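PDB 4NNB: OBCA, Oxalate Biosynthetic Component A from Burkholderia glumae, which is an oxalate biosynthetic component that joins its own N-terminal domain to a TIM-barrel domain of the beta-keto acid cleavage enzyme family. Local coordinates for residues T212-R217 against G494-V499; I446-P451 against L465-I470; K18-F23 against T136-I141. All coordinates share one frame; numbering follows the deposited sequence.

Interaction 1: T212-R217 against G494-V499; sequences TIRSMR and GTWEQV
Arg214 lays its guanidinium flat on the indole of Trp496, the group centres 3.8 Å apart and the planes inclined by 21°. The stack is also a cation-pi contact: CZ of Arg214 stands over the five-membered ring of Trp496, only 12° off its normal. NH2 of Arg214 comes within 3.6 Å of NE1 of Trp496, while NH1 lies over the middle of the indole. The two side chains run side by side in the same direction. Bends at chi2 and chi3 of Arg214 fold its chain, and Trp496 carries CG between its backbone N and carbonyl carbon. CB of Glu497 lies against the opposite face of the indole, toward its rim.

These residues join two helices that run nearly parallel, their segment axes 8.1 Å apart and 10° from parallel, on the outside of the TIM-barrel-type sheet; Ala10 of strand 5-10 touches Ser215, Thr495 and Val499.

Closest to the barrel, the packing is through small groups. The backbones approach to 4.0 Å between CA of Ser215 and CA of Trp496. OG of Ser215 rests on CG2 of Thr495 (3.4 Å) and bonds back to the carbonyl of Glu211. It also lies 3.3 Å from N of Trp496, at a poor angle for a bond, and that amide is bound by the Glu211 carboxylate. CG1 of Val499 packs on O of Ser215 at 3.7 Å.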
ATOM      1  N   THR A 212       4.025   5.976  11.853  1.00 25.62           N
ATOM      2  CA  THR A 212       3.451   5.096  12.870  1.00 22.31           C
ATOM      3  C   THR A 212       2.783   5.911  13.982  1.00 26.39           C
ATOM      4  O   THR A 212       1.639   5.655  14.368  1.00 24.30           O
ATOM      5  CB  THR A 212       4.548   4.178  13.496  1.00 22.41           C
ATOM      6  OG1 THR A 212       5.061   3.305  12.478  1.00 24.20           O
ATOM      7  CG2 THR A 212       3.983   3.343  14.627  1.00 23.14           C
ATOM      8  N   ILE A 213       3.513   6.881  14.509  1.00 25.00           N
ATOM      9  CA  ILE A 213       2.983   7.735  15.568  1.00 27.36           C
ATOM     10  C   ILE A 213       1.784   8.568  15.104  1.00 25.38           C
ATOM     11  O   ILE A 213       0.760   8.619  15.792  1.00 27.07           O
ATOM     12  CB  ILE A 213       4.089   8.620  16.140  1.00 27.62           C
ATOM     13  CG1 ILE A 213       5.029   7.746  16.968  1.00 30.00           C
ATOM     14  CG2 ILE A 213       3.492   9.722  17.029  1.00 32.25           C
ATOM     15  CD1 ILE A 213       6.413   8.251  16.989  1.00 35.09           C
ATOM     16  N   ARG A 214       1.895   9.196  13.937  1.00 23.92           N
ATOM     17  CA  ARG A 214       0.752   9.925  13.389  1.00 29.38           C
ATOM     18  C   ARG A 214      -0.457   9.029  13.165  1.00 28.36           C
ATOM     19  O   ARG A 214      -1.581   9.428  13.455  1.00 24.67           O
ATOM     20  CB  ARG A 214       1.121  10.635  12.084  1.00 29.18           C
ATOM     21  CG  ARG A 214       2.185  11.699  12.256  1.00 34.68           C
ATOM     22  CD  ARG A 214       1.896  12.860  11.345  1.00 46.82           C
ATOM     23  NE  ARG A 214       0.527  13.339  11.522  1.00 45.92           N
ATOM     24  CZ  ARG A 214      -0.078  14.181  10.695  1.00 44.05           C
ATOM     25  NH1 ARG A 214      -1.327  14.554  10.924  1.00 49.10           N
ATOM     26  NH2 ARG A 214       0.565  14.645   9.633  1.00 49.46           N
ATOM     27  N   SER A 215      -0.236   7.826  12.641  1.00 24.55           N
ATOM     28  CA  SER A 215      -1.341   6.893  12.421  1.00 24.38           C
ATOM     29  C   SER A 215      -2.043   6.500  13.718  1.00 22.32           C
ATOM     30  O   SER A 215      -3.282   6.434  13.779  1.00 25.27           O
ATOM     31  CB  SER A 215      -0.857   5.640  11.674  1.00 25.14           C
ATOM     32  OG  SER A 215      -0.616   5.956  10.314  1.00 25.33           O
ATOM     33  N   MET A 216      -1.259   6.225  14.753  1.00 24.64           N
ATOM     34  CA  MET A 216      -1.826   5.912  16.063  1.00 26.68           C
ATOM     35  C   MET A 216      -2.626   7.094  16.614  1.00 26.74           C
ATOM     36  O   MET A 216      -3.701   6.920  17.190  1.00 30.26           O
ATOM     37  CB  MET A 216      -0.722   5.581  17.057  1.00 29.89           C
ATOM     38  CG  MET A 216      -0.188   4.169  16.973  1.00 35.49           C
ATOM     39  SD  MET A 216       1.024   4.050  18.281  1.00 42.13           S
ATOM     40  CE  MET A 216      -0.025   4.182  19.716  1.00 26.49           C
ATOM     41  N   ARG A 217      -2.111   8.301  16.417  1.00 27.68           N
ATOM     42  CA  ARG A 217      -2.791   9.478  16.952  1.00 31.82           C
ATOM     43  C   ARG A 217      -4.054   9.824  16.174  1.00 30.96           C
ATOM     44  O   ARG A 217      -4.949  10.468  16.703  1.00 33.50           O
ATOM     45  CB  ARG A 217      -1.809  10.646  17.059  1.00 32.48           C
ATOM     46  CG  ARG A 217      -0.785  10.370  18.137  1.00 27.94           C
ATOM     47  CD  ARG A 217       0.322  11.384  18.202  1.00 32.45           C
ATOM     48  NE  ARG A 217       1.221  11.064  19.310  1.00 33.45           N
ATOM     49  CZ  ARG A 217       2.354  11.702  19.581  1.00 30.27           C
ATOM     50  NH1 ARG A 217       2.757  12.706  18.823  1.00 33.21           N
ATOM     51  NH2 ARG A 217       3.089  11.320  20.611  1.00 30.44           N
ATOM     52  N   GLY A 494      -1.149  10.390   3.560  1.00 25.34           N
ATOM     53  CA  GLY A 494      -0.458   9.480   4.448  1.00 23.44           C
ATOM     54  C   GLY A 494      -1.404   8.395   4.922  1.00 25.99           C
ATOM     55  O   GLY A 494      -2.622   8.496   4.732  1.00 22.55           O
ATOM     56  N   THR A 495      -0.846   7.340   5.506  1.00 22.14           N
ATOM     57  CA  THR A 495      -1.673   6.323   6.141  1.00 22.84           C
ATOM     58  C   THR A 495      -2.530   6.956   7.236  1.00 23.59           C
ATOM     59  O   THR A 495      -3.697   6.609   7.389  1.00 22.01           O
ATOM     60  CB  THR A 495      -0.810   5.160   6.703  1.00 22.35           C
ATOM     61  OG1 THR A 495      -0.234   4.432   5.599  1.00 21.73           O
ATOM     62  CG2 THR A 495      -1.655   4.221   7.529  1.00 20.90           C
ATOM     63  N   TRP A 496      -1.968   7.905   7.979  1.00 23.41           N
ATOM     64  CA  TRP A 496      -2.744   8.571   9.029  1.00 26.33           C
ATOM     65  C   TRP A 496      -4.046   9.179   8.477  1.00 26.72           C
ATOM     66  O   TRP A 496      -5.073   9.191   9.158  1.00 24.82           O
ATOM     67  CB  TRP A 496      -1.906   9.648   9.724  1.00 25.99           C
ATOM     68  CG  TRP A 496      -1.557  10.785   8.816  1.00 29.86           C
ATOM     69  CD1 TRP A 496      -0.404  10.939   8.096  1.00 27.54           C
ATOM     70  CD2 TRP A 496      -2.375  11.929   8.522  1.00 29.37           C
ATOM     71  NE1 TRP A 496      -0.460  12.107   7.368  1.00 29.93           N
ATOM     72  CE2 TRP A 496      -1.656  12.732   7.615  1.00 30.41           C
ATOM     73  CE3 TRP A 496      -3.644  12.346   8.935  1.00 28.89           C
ATOM     74  CZ2 TRP A 496      -2.171  13.930   7.108  1.00 33.82           C
ATOM     75  CZ3 TRP A 496      -4.155  13.538   8.430  1.00 35.61           C
ATOM     76  CH2 TRP A 496      -3.419  14.313   7.532  1.00 34.59           C
ATOM     77  N   GLU A 497      -4.012   9.667   7.241  1.00 25.40           N
ATOM     78  CA  GLU A 497      -5.216  10.269   6.672  1.00 27.98           C
ATOM     79  C   GLU A 497      -6.275   9.203   6.406  1.00 28.18           C
ATOM     80  O   GLU A 497      -7.460   9.406   6.694  1.00 25.58           O
ATOM     81  CB  GLU A 497      -4.911  11.081   5.406  1.00 24.19           C
ATOM     82  CG  GLU A 497      -6.161  11.769   4.856  1.00 27.65           C
ATOM     83  CD  GLU A 497      -5.861  12.712   3.721  1.00 27.02           C
ATOM     84  OE1 GLU A 497      -6.341  13.857   3.772  1.00 29.22           O
ATOM     85  OE2 GLU A 497      -5.157  12.307   2.766  1.00 27.98           O
ATOM     86  N   GLN A 498      -5.840   8.058   5.885  1.00 24.66           N
ATOM     87  CA  GLN A 498      -6.740   6.929   5.663  1.00 25.33           C
ATOM     88  C   GLN A 498      -7.322   6.416   6.969  1.00 24.40           C
ATOM     89  O   GLN A 498      -8.498   6.055   7.025  1.00 25.85           O
ATOM     90  CB  GLN A 498      -6.017   5.819   4.886  1.00 23.38           C
ATOM     91  CG  GLN A 498      -5.528   6.318   3.513  1.00 20.78           C
ATOM     92  CD  GLN A 498      -4.518   5.390   2.855  1.00 25.86           C
ATOM     93  OE1 GLN A 498      -3.686   4.772   3.529  1.00 22.70           O
ATOM     94  NE2 GLN A 498      -4.592   5.284   1.533  1.00 23.82           N
ATOM     95  N   VAL A 499      -6.503   6.409   8.018  1.00 24.62           N
ATOM     96  CA  VAL A 499      -6.962   6.051   9.354  1.00 24.38           C
ATOM     97  C   VAL A 499      -8.061   7.011   9.861  1.00 28.28           C
ATOM     98  O   VAL A 499      -9.091   6.555  10.367  1.00 26.85           O
ATOM     99  CB  VAL A 499      -5.784   6.008  10.355  1.00 25.17           C
ATOM    100  CG1 VAL A 499      -6.287   5.804  11.776  1.00 24.44           C
ATOM    101  CG2 VAL A 499      -4.789   4.891   9.978  1.00 25.51           C
TER

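Interaction 2: I446-P451 against L465-I470; sequences ISILLP and LGLDGI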
ATOM      1  N   ILE A 446     -11.052 -11.014  14.244  1.00 26.12           N
ATOM      2  CA  ILE A 446     -10.861 -11.072  12.808  1.00 23.34           C
ATOM      3  C   ILE A 446     -11.000  -9.668  12.218  1.00 32.35           C
ATOM      4  O   ILE A 446     -12.023  -8.986  12.415  1.00 25.45           O
ATOM      5  CB  ILE A 446     -11.883 -12.025  12.167  1.00 25.70           C
ATOM      6  CG1 ILE A 446     -11.789 -13.418  12.821  1.00 25.90           C
ATOM      7  CG2 ILE A 446     -11.688 -12.118  10.650  1.00 24.09           C
ATOM      8  CD1 ILE A 446     -12.820 -14.413  12.295  1.00 28.49           C
ATOM      9  N   SER A 447      -9.963  -9.239  11.503  1.00 25.46           N
ATOM     10  CA  SER A 447      -9.998  -7.962  10.795  1.00 25.52           C
ATOM     11  C   SER A 447     -10.055  -8.198   9.298  1.00 27.83           C
ATOM     12  O   SER A 447      -9.860  -9.329   8.827  1.00 24.20           O
ATOM     13  CB  SER A 447      -8.775  -7.116  11.152  1.00 27.12           C
ATOM     14  OG  SER A 447      -8.757  -6.793  12.527  1.00 28.82           O
ATOM     15  N   ILE A 448     -10.331  -7.132   8.550  1.00 24.25           N
ATOM     16  CA  ILE A 448     -10.328  -7.197   7.094  1.00 21.61           C
ATOM     17  C   ILE A 448      -9.514  -6.062   6.465  1.00 22.79           C
ATOM     18  O   ILE A 448      -9.467  -4.949   6.997  1.00 23.58           O
ATOM     19  CB  ILE A 448     -11.767  -7.194   6.536  1.00 24.45           C
ATOM     20  CG1 ILE A 448     -11.773  -7.437   5.023  1.00 24.32           C
ATOM     21  CG2 ILE A 448     -12.500  -5.884   6.904  1.00 24.24           C
ATOM     22  CD1 ILE A 448     -13.166  -7.797   4.447  1.00 29.10           C
ATOM     23  N   LEU A 449      -8.856  -6.361   5.348  1.00 22.53           N
ATOM     24  CA  LEU A 449      -8.280  -5.330   4.501  1.00 26.95           C
ATOM     25  C   LEU A 449      -8.864  -5.507   3.127  1.00 25.88           C
ATOM     26  O   LEU A 449      -9.359  -6.593   2.789  1.00 27.05           O
ATOM     27  CB  LEU A 449      -6.747  -5.438   4.437  1.00 26.04           C
ATOM     28  CG  LEU A 449      -6.114  -6.618   3.694  1.00 26.23           C
ATOM     29  CD1 LEU A 449      -5.957  -6.360   2.197  1.00 24.43           C
ATOM     30  CD2 LEU A 449      -4.758  -6.956   4.323  1.00 23.37           C
ATOM     31  N   LEU A 450      -8.778  -4.452   2.324  1.00 24.44           N
ATOM     32  CA  LEU A 450      -9.121  -4.530   0.909  1.00 21.25           C
ATOM     33  C   LEU A 450      -8.145  -3.692   0.086  1.00 21.77           C
ATOM     34  O   LEU A 450      -7.647  -2.674   0.569  1.00 25.84           O
ATOM     35  CB  LEU A 450     -10.554  -4.037   0.673  1.00 28.27           C
ATOM     36  CG  LEU A 450     -11.720  -4.956   1.054  1.00 27.18           C
ATOM     37  CD1 LEU A 450     -13.038  -4.186   0.993  1.00 28.25           C
ATOM     38  CD2 LEU A 450     -11.772  -6.136   0.113  1.00 27.89           C
ATOM     39  N   PRO A 451      -7.867  -4.113  -1.162  1.00 24.57           N
ATOM     40  CA  PRO A 451      -6.987  -3.294  -2.010  1.00 24.30           C
ATOM     41  C   PRO A 451      -7.654  -1.946  -2.269  1.00 27.88           C
ATOM     42  O   PRO A 451      -8.889  -1.881  -2.285  1.00 26.34           O
ATOM     43  CB  PRO A 451      -6.893  -4.087  -3.320  1.00 27.41           C
ATOM     44  CG  PRO A 451      -7.512  -5.436  -3.047  1.00 30.84           C
ATOM     45  CD  PRO A 451      -8.464  -5.241  -1.896  1.00 25.79           C
ATOM     46  N   LEU A 465     -20.259  -8.498   8.527  1.00 35.69           N
ATOM     47  CA  LEU A 465     -19.664  -9.785   8.881  1.00 34.53           C
ATOM     48  C   LEU A 465     -19.465  -9.909  10.379  1.00 33.08           C
ATOM     49  O   LEU A 465     -19.133 -10.986  10.882  1.00 35.94           O
ATOM     50  CB  LEU A 465     -18.324  -9.976   8.169  1.00 28.89           C
ATOM     51  CG  LEU A 465     -18.404 -10.270   6.679  1.00 34.56           C
ATOM     52  CD1 LEU A 465     -17.016 -10.169   6.029  1.00 30.32           C
ATOM     53  CD2 LEU A 465     -19.046 -11.639   6.415  1.00 32.89           C
ATOM     54  N   GLY A 466     -19.659  -8.803  11.094  1.00 32.45           N
ATOM     55  CA  GLY A 466     -19.431  -8.790  12.527  1.00 32.94           C
ATOM     56  C   GLY A 466     -17.956  -8.810  12.879  1.00 33.82           C
ATOM     57  O   GLY A 466     -17.562  -9.305  13.948  1.00 29.07           O
ATOM     58  N   LEU A 467     -17.133  -8.252  11.992  1.00 27.41           N
ATOM     59  CA  LEU A 467     -15.686  -8.265  12.204  1.00 31.20           C
ATOM     60  C   LEU A 467     -15.241  -7.376  13.362  1.00 32.26           C
ATOM     61  O   LEU A 467     -15.942  -6.445  13.757  1.00 31.98           O
ATOM     62  CB  LEU A 467     -14.945  -7.889  10.923  1.00 27.33           C
ATOM     63  CG  LEU A 467     -15.155  -8.887   9.789  1.00 29.13           C
ATOM     64  CD1 LEU A 467     -14.134  -8.679   8.673  1.00 28.00           C
ATOM     65  CD2 LEU A 467     -15.097 -10.335  10.307  1.00 30.83           C
ATOM     66  N   ASP A 468     -14.063  -7.675  13.896  1.00 26.49           N
ATOM     67  CA  ASP A 468     -13.514  -6.958  15.032  1.00 28.03           C
ATOM     68  C   ASP A 468     -12.562  -5.836  14.656  1.00 27.39           C
ATOM     69  O   ASP A 468     -12.126  -5.077  15.518  1.00 30.99           O
ATOM     70  CB  ASP A 468     -12.773  -7.941  15.918  1.00 30.36           C
ATOM     71  CG  ASP A 468     -13.629  -9.115  16.283  1.00 31.66           C
ATOM     72  OD1 ASP A 468     -14.454  -8.962  17.200  1.00 36.37           O
ATOM     73  OD2 ASP A 468     -13.502 -10.171  15.639  1.00 29.43           O
ATOM     74  N   GLY A 469     -12.229  -5.726  13.382  1.00 28.21           N
ATOM     75  CA  GLY A 469     -11.242  -4.736  12.997  1.00 27.44           C
ATOM     76  C   GLY A 469     -11.223  -4.453  11.521  1.00 23.77           C
ATOM     77  O   GLY A 469     -11.738  -5.233  10.722  1.00 26.36           O
ATOM     78  N   ILE A 470     -10.617  -3.323  11.160  1.00 27.29           N
ATOM     79  CA  ILE A 470     -10.429  -2.937   9.771  1.00 22.66           C
ATOM     80  C   ILE A 470      -9.013  -2.387   9.624  1.00 23.64           C
ATOM     81  O   ILE A 470      -8.538  -1.641  10.485  1.00 25.43           O
ATOM     82  CB  ILE A 470     -11.442  -1.841   9.345  1.00 29.75           C
ATOM     83  CG1 ILE A 470     -12.855  -2.410   9.282  1.00 30.08           C
ATOM     84  CG2 ILE A 470     -11.089  -1.248   7.965  1.00 28.22           C
ATOM     85  CD1 ILE A 470     -13.917  -1.322   9.086  1.00 35.32           C
TER
HETATM   86  O   HOH W   1      -7.564  -4.179  12.397  1.00 24.61           O
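Asp468 grips both polar backbone atoms of Ile446. Its OD2 accepts from N of Ile446 at 2.9 Å in an almost straight bond (170° at the hydrogen), met on the anti side and 20° out of the carboxylate plane; the same oxygen forms a salt bridge with Arg438. In return, N of Asp468 donates to O of Ile446 at 2.8 Å, and that carbonyl also receives a weak bond from N of Gly469. A chi1 of -53° puts CG of Asp468 beside its own backbone N.

One residue further on, the segments pair as parallel strands, Ser447 beside Gly469 and Ile448 beside Ile470. N of Ile448 donates to O of Gly469 at 3.2 Å, from above the carbonyl plane, and CA of Ser447 makes a CA-H...O contact with that oxygen. OG of Ser447 lies 3.3 Å from CA of Gly469, close against the glycine backbone, which has no side chain. A water bound to OG of Ser447 makes a weak bond to O of Ile470.

Leu467 packs against both isoleucines of the first strand. Its CD1 meets CB of Ile448 at 3.5 Å, the two side chains crossing at about a right angle, while CD2 touches CG2 of Ile446 at 3.9 Å.

The pairing closes a beta-alpha-beta unit of the barrel, strand 444-449, helix 458-465 and strand 469-472. Helix 416-440 packs on Ile446 and Ile448, Ala462 of helix 458-465 touches Ile448 and Ile470, and strand 373-378 flanks strand 444-449 across from strand 469-472.

Interaction 3: K18-F23 against T136-I141; sequences KFLDPF and TTYGWI
Leu20 reaches the end of helix 125-137 through a single methyl, CD2, which meets both Thr137 and Tyr138. CG of Leu20 stands anti to the backbone N (chi1 169°), and with CD1 at chi2 66°, CD2 lies roughly anti to CA. CD2 lies 3.8 Å from CG2 of Thr137, the two side chains crossing at about a right angle, and 3.7 Å from the Thr137 carbonyl O. The same methyl approaches the Tyr138 ring edge-on, in its plane, 3.9 Å from CD1. Tyr138 points its hydroxyl elsewhere, to NE1 of Trp191, whereas OG1 of Thr137 bonds back to O of Leu133.

Pro22 makes the second point of contact. Its CB sits 3.2 Å from O of Tyr138, a close approach of a ring carbon to a backbone carbonyl. Just beyond, Gly139, with positive phi (88°), is the C-prime residue of the Schellman motif that ends the helix. On the other segment Asp21 OD2 accepts from N of Phe23 in an Asx turn, bending the chain at Pro22.

Upstream, strand 18-19 pairs in parallel with strand 197-198; downstream of the helix end, Ile141 bonds through its backbone to Leu149. The loop after strand 18-19 packs where helix 125-137 gives way to strand 141-142.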
ATOM      1  N   LYS A  18       6.068   2.182  -3.970  1.00 24.31           N
ATOM      2  CA  LYS A  18       7.383   2.809  -3.862  1.00 25.22           C
ATOM      3  C   LYS A  18       7.287   4.315  -3.574  1.00 26.24           C
ATOM      4  O   LYS A  18       6.316   4.966  -3.948  1.00 24.54           O
ATOM      5  CB  LYS A  18       8.210   2.547  -5.139  1.00 27.47           C
ATOM      6  CG  LYS A  18       8.617   1.076  -5.340  1.00 32.22           C
ATOM      7  CD  LYS A  18       9.487   0.880  -6.587  1.00 35.99           C
ATOM      8  CE  LYS A  18      10.849   1.549  -6.418  1.00 34.83           C
ATOM      9  NZ  LYS A  18      11.716   1.463  -7.644  1.00 39.40           N
ATOM     10  N   PHE A  19       8.295   4.853  -2.895  1.00 25.24           N
ATOM     11  CA  PHE A  19       8.384   6.288  -2.673  1.00 26.43           C
ATOM     12  C   PHE A  19       8.770   6.983  -3.977  1.00 29.42           C
ATOM     13  O   PHE A  19       9.615   6.497  -4.728  1.00 27.23           O
ATOM     14  CB  PHE A  19       9.409   6.599  -1.575  1.00 27.63           C
ATOM     15  CG  PHE A  19       9.814   8.055  -1.500  1.00 30.96           C
ATOM     16  CD1 PHE A  19       8.977   9.000  -0.909  1.00 29.36           C
ATOM     17  CD2 PHE A  19      11.034   8.474  -2.020  1.00 31.40           C
ATOM     18  CE1 PHE A  19       9.354  10.341  -0.841  1.00 29.89           C
ATOM     19  CE2 PHE A  19      11.415   9.811  -1.965  1.00 29.41           C
ATOM     20  CZ  PHE A  19      10.579  10.744  -1.367  1.00 32.15           C
ATOM     21  N   LEU A  20       8.123   8.106  -4.259  1.00 29.56           N
ATOM     22  CA  LEU A  20       8.521   8.949  -5.382  1.00 31.42           C
ATOM     23  C   LEU A  20       8.913  10.311  -4.842  1.00 31.10           C
ATOM     24  O   LEU A  20       8.142  10.935  -4.108  1.00 29.86           O
ATOM     25  CB  LEU A  20       7.372   9.098  -6.383  1.00 26.44           C
ATOM     26  CG  LEU A  20       7.610  10.165  -7.451  1.00 34.48           C
ATOM     27  CD1 LEU A  20       8.761   9.752  -8.356  1.00 35.59           C
ATOM     28  CD2 LEU A  20       6.347  10.425  -8.255  1.00 32.97           C
ATOM     29  N   ASP A  21      10.123  10.758  -5.159  1.00 30.58           N
ATOM     30  CA  ASP A  21      10.538  12.106  -4.786  1.00 30.03           C
ATOM     31  C   ASP A  21       9.878  13.088  -5.761  1.00 28.17           C
ATOM     32  O   ASP A  21      10.228  13.105  -6.937  1.00 31.80           O
ATOM     33  CB  ASP A  21      12.065  12.219  -4.878  1.00 31.41           C
ATOM     34  CG  ASP A  21      12.587  13.543  -4.358  1.00 33.33           C
ATOM     35  OD1 ASP A  21      13.806  13.633  -4.124  1.00 35.09           O
ATOM     36  OD2 ASP A  21      11.794  14.496  -4.175  1.00 28.55           O
ATOM     37  N   PRO A  22       8.920  13.900  -5.284  1.00 27.53           N
ATOM     38  CA  PRO A  22       8.225  14.813  -6.201  1.00 30.37           C
ATOM     39  C   PRO A  22       9.061  16.027  -6.591  1.00 33.75           C
ATOM     40  O   PRO A  22       8.617  16.819  -7.428  1.00 31.60           O
ATOM     41  CB  PRO A  22       7.027  15.290  -5.373  1.00 27.55           C
ATOM     42  CG  PRO A  22       7.517  15.243  -3.973  1.00 30.42           C
ATOM     43  CD  PRO A  22       8.419  14.034  -3.904  1.00 25.01           C
ATOM     44  N   PHE A  23      10.232  16.190  -5.984  1.00 30.75           N
ATOM     45  CA  PHE A  23      11.111  17.293  -6.345  1.00 33.19           C
ATOM     46  C   PHE A  23      12.148  16.887  -7.388  1.00 34.22           C
ATOM     47  O   PHE A  23      12.964  17.707  -7.794  1.00 36.76           O
ATOM     48  CB  PHE A  23      11.805  17.864  -5.108  1.00 31.95           C
ATOM     49  CG  PHE A  23      10.855  18.315  -4.041  1.00 37.64           C
ATOM     50  CD1 PHE A  23      10.078  19.453  -4.218  1.00 37.26           C
ATOM     51  CD2 PHE A  23      10.734  17.600  -2.860  1.00 32.98           C
ATOM     52  CE1 PHE A  23       9.200  19.871  -3.224  1.00 37.81           C
ATOM     53  CE2 PHE A  23       9.854  18.003  -1.864  1.00 39.99           C
ATOM     54  CZ  PHE A  23       9.090  19.137  -2.043  1.00 37.69           C
ATOM     55  N   THR A 136      -1.407  14.696  -7.797  1.00 23.36           N
ATOM     56  CA  THR A 136      -1.242  14.438  -6.362  1.00 22.59           C
ATOM     57  C   THR A 136      -0.148  13.399  -6.092  1.00 25.47           C
ATOM     58  O   THR A 136       0.416  13.379  -4.997  1.00 28.73           O
ATOM     59  CB  THR A 136      -2.560  14.073  -5.622  1.00 24.76           C
ATOM     60  OG1 THR A 136      -3.173  12.928  -6.231  1.00 26.80           O
ATOM     61  CG2 THR A 136      -3.537  15.252  -5.631  1.00 24.93           C
ATOM     62  N   THR A 137       0.150  12.553  -7.082  1.00 25.45           N
ATOM     63  CA  THR A 137       1.313  11.662  -7.016  1.00 27.10           C
ATOM     64  C   THR A 137       2.580  12.511  -7.039  1.00 28.18           C
ATOM     65  O   THR A 137       3.586  12.168  -6.418  1.00 25.80           O
ATOM     66  CB  THR A 137       1.346  10.659  -8.198  1.00 29.14           C
ATOM     67  OG1 THR A 137       0.192   9.813  -8.144  1.00 29.93           O
ATOM     68  CG2 THR A 137       2.600   9.780  -8.158  1.00 29.55           C
ATOM     69  N   TYR A 138       2.515  13.633  -7.752  1.00 27.11           N
ATOM     70  CA  TYR A 138       3.637  14.555  -7.846  1.00 27.17           C
ATOM     71  C   TYR A 138       3.671  15.557  -6.680  1.00 24.82           C
ATOM     72  O   TYR A 138       4.440  16.514  -6.708  1.00 28.30           O
ATOM     73  CB  TYR A 138       3.577  15.317  -9.174  1.00 27.53           C
ATOM     74  CG  TYR A 138       3.959  14.522 -10.404  1.00 27.38           C
ATOM     75  CD1 TYR A 138       4.632  13.307 -10.316  1.00 29.05           C
ATOM     76  CD2 TYR A 138       3.637  14.999 -11.672  1.00 28.09           C
ATOM     77  CE1 TYR A 138       4.980  12.602 -11.468  1.00 29.45           C
ATOM     78  CE2 TYR A 138       3.969  14.315 -12.804  1.00 28.53           C
ATOM     79  CZ  TYR A 138       4.641  13.129 -12.710  1.00 31.66           C
ATOM     80  OH  TYR A 138       4.961  12.471 -13.870  1.00 33.83           O
ATOM     81  N   GLY A 139       2.823  15.351  -5.672  1.00 21.74           N
ATOM     82  CA  GLY A 139       2.843  16.182  -4.478  1.00 24.78           C
ATOM     83  C   GLY A 139       1.990  17.440  -4.525  1.00 26.37           C
ATOM     84  O   GLY A 139       2.060  18.278  -3.616  1.00 24.33           O
ATOM     85  N   TRP A 140       1.197  17.602  -5.580  1.00 24.37           N
ATOM     86  CA  TRP A 140       0.214  18.690  -5.579  1.00 24.99           C
ATOM     87  C   TRP A 140      -0.846  18.313  -4.564  1.00 24.31           C
ATOM     88  O   TRP A 140      -1.054  17.128  -4.298  1.00 26.78           O
ATOM     89  CB  TRP A 140      -0.460  18.842  -6.946  1.00 24.67           C
ATOM     90  CG  TRP A 140       0.418  19.310  -8.072  1.00 25.71           C
ATOM     91  CD1 TRP A 140       1.616  18.775  -8.462  1.00 28.38           C
ATOM     92  CD2 TRP A 140       0.128  20.365  -9.009  1.00 24.00           C
ATOM     93  NE1 TRP A 140       2.098  19.448  -9.569  1.00 28.74           N
ATOM     94  CE2 TRP A 140       1.203  20.428  -9.918  1.00 29.80           C
ATOM     95  CE3 TRP A 140      -0.930  21.269  -9.150  1.00 29.79           C
ATOM     96  CZ2 TRP A 140       1.248  21.367 -10.966  1.00 33.39           C
ATOM     97  CZ3 TRP A 140      -0.887  22.200 -10.191  1.00 32.01           C
ATOM     98  CH2 TRP A 140       0.193  22.237 -11.083  1.00 33.04           C
ATOM     99  N   ILE A 141      -1.527  19.300  -3.996  1.00 24.90           N
ATOM    100  CA  ILE A 141      -2.566  19.001  -3.015  1.00 27.91           C
ATOM    101  C   ILE A 141      -3.906  19.627  -3.381  1.00 30.39           C
ATOM    102  O   ILE A 141      -3.967  20.561  -4.180  1.00 28.51           O
ATOM    103  CB  ILE A 141      -2.140  19.404  -1.577  1.00 27.49           C
ATOM    104  CG1 ILE A 141      -1.749  20.880  -1.511  1.00 36.80           C
ATOM    105  CG2 ILE A 141      -0.951  18.544  -1.117  1.00 30.64           C
ATOM    106  CD1 ILE A 141      -2.840  21.790  -1.000  1.00 36.52           C
TER

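How the interactions relate
From the N terminus, interaction 3 closes first: the loop after strand 18-19 meets the end of helix 125-137 with 112 residues between the segments, in a loop that is complete before interaction 1 opens. Interaction 1 then closes over 276 residues: helix 205-217, which precedes strand 222-229, meets helix 495-507, which follows strand 469-472, beside strand 5-10. Within that span lies interaction 2, a local closure of one beta-alpha-beta unit, strand 444-449 to strand 469-472. None of the three touch. The centres of interactions 1 and 2, and of 1 and 3, are about 18 Å apart, whereas interactions 2 and 3 lie about 30 Å apart, on opposite sides of the chain's centre.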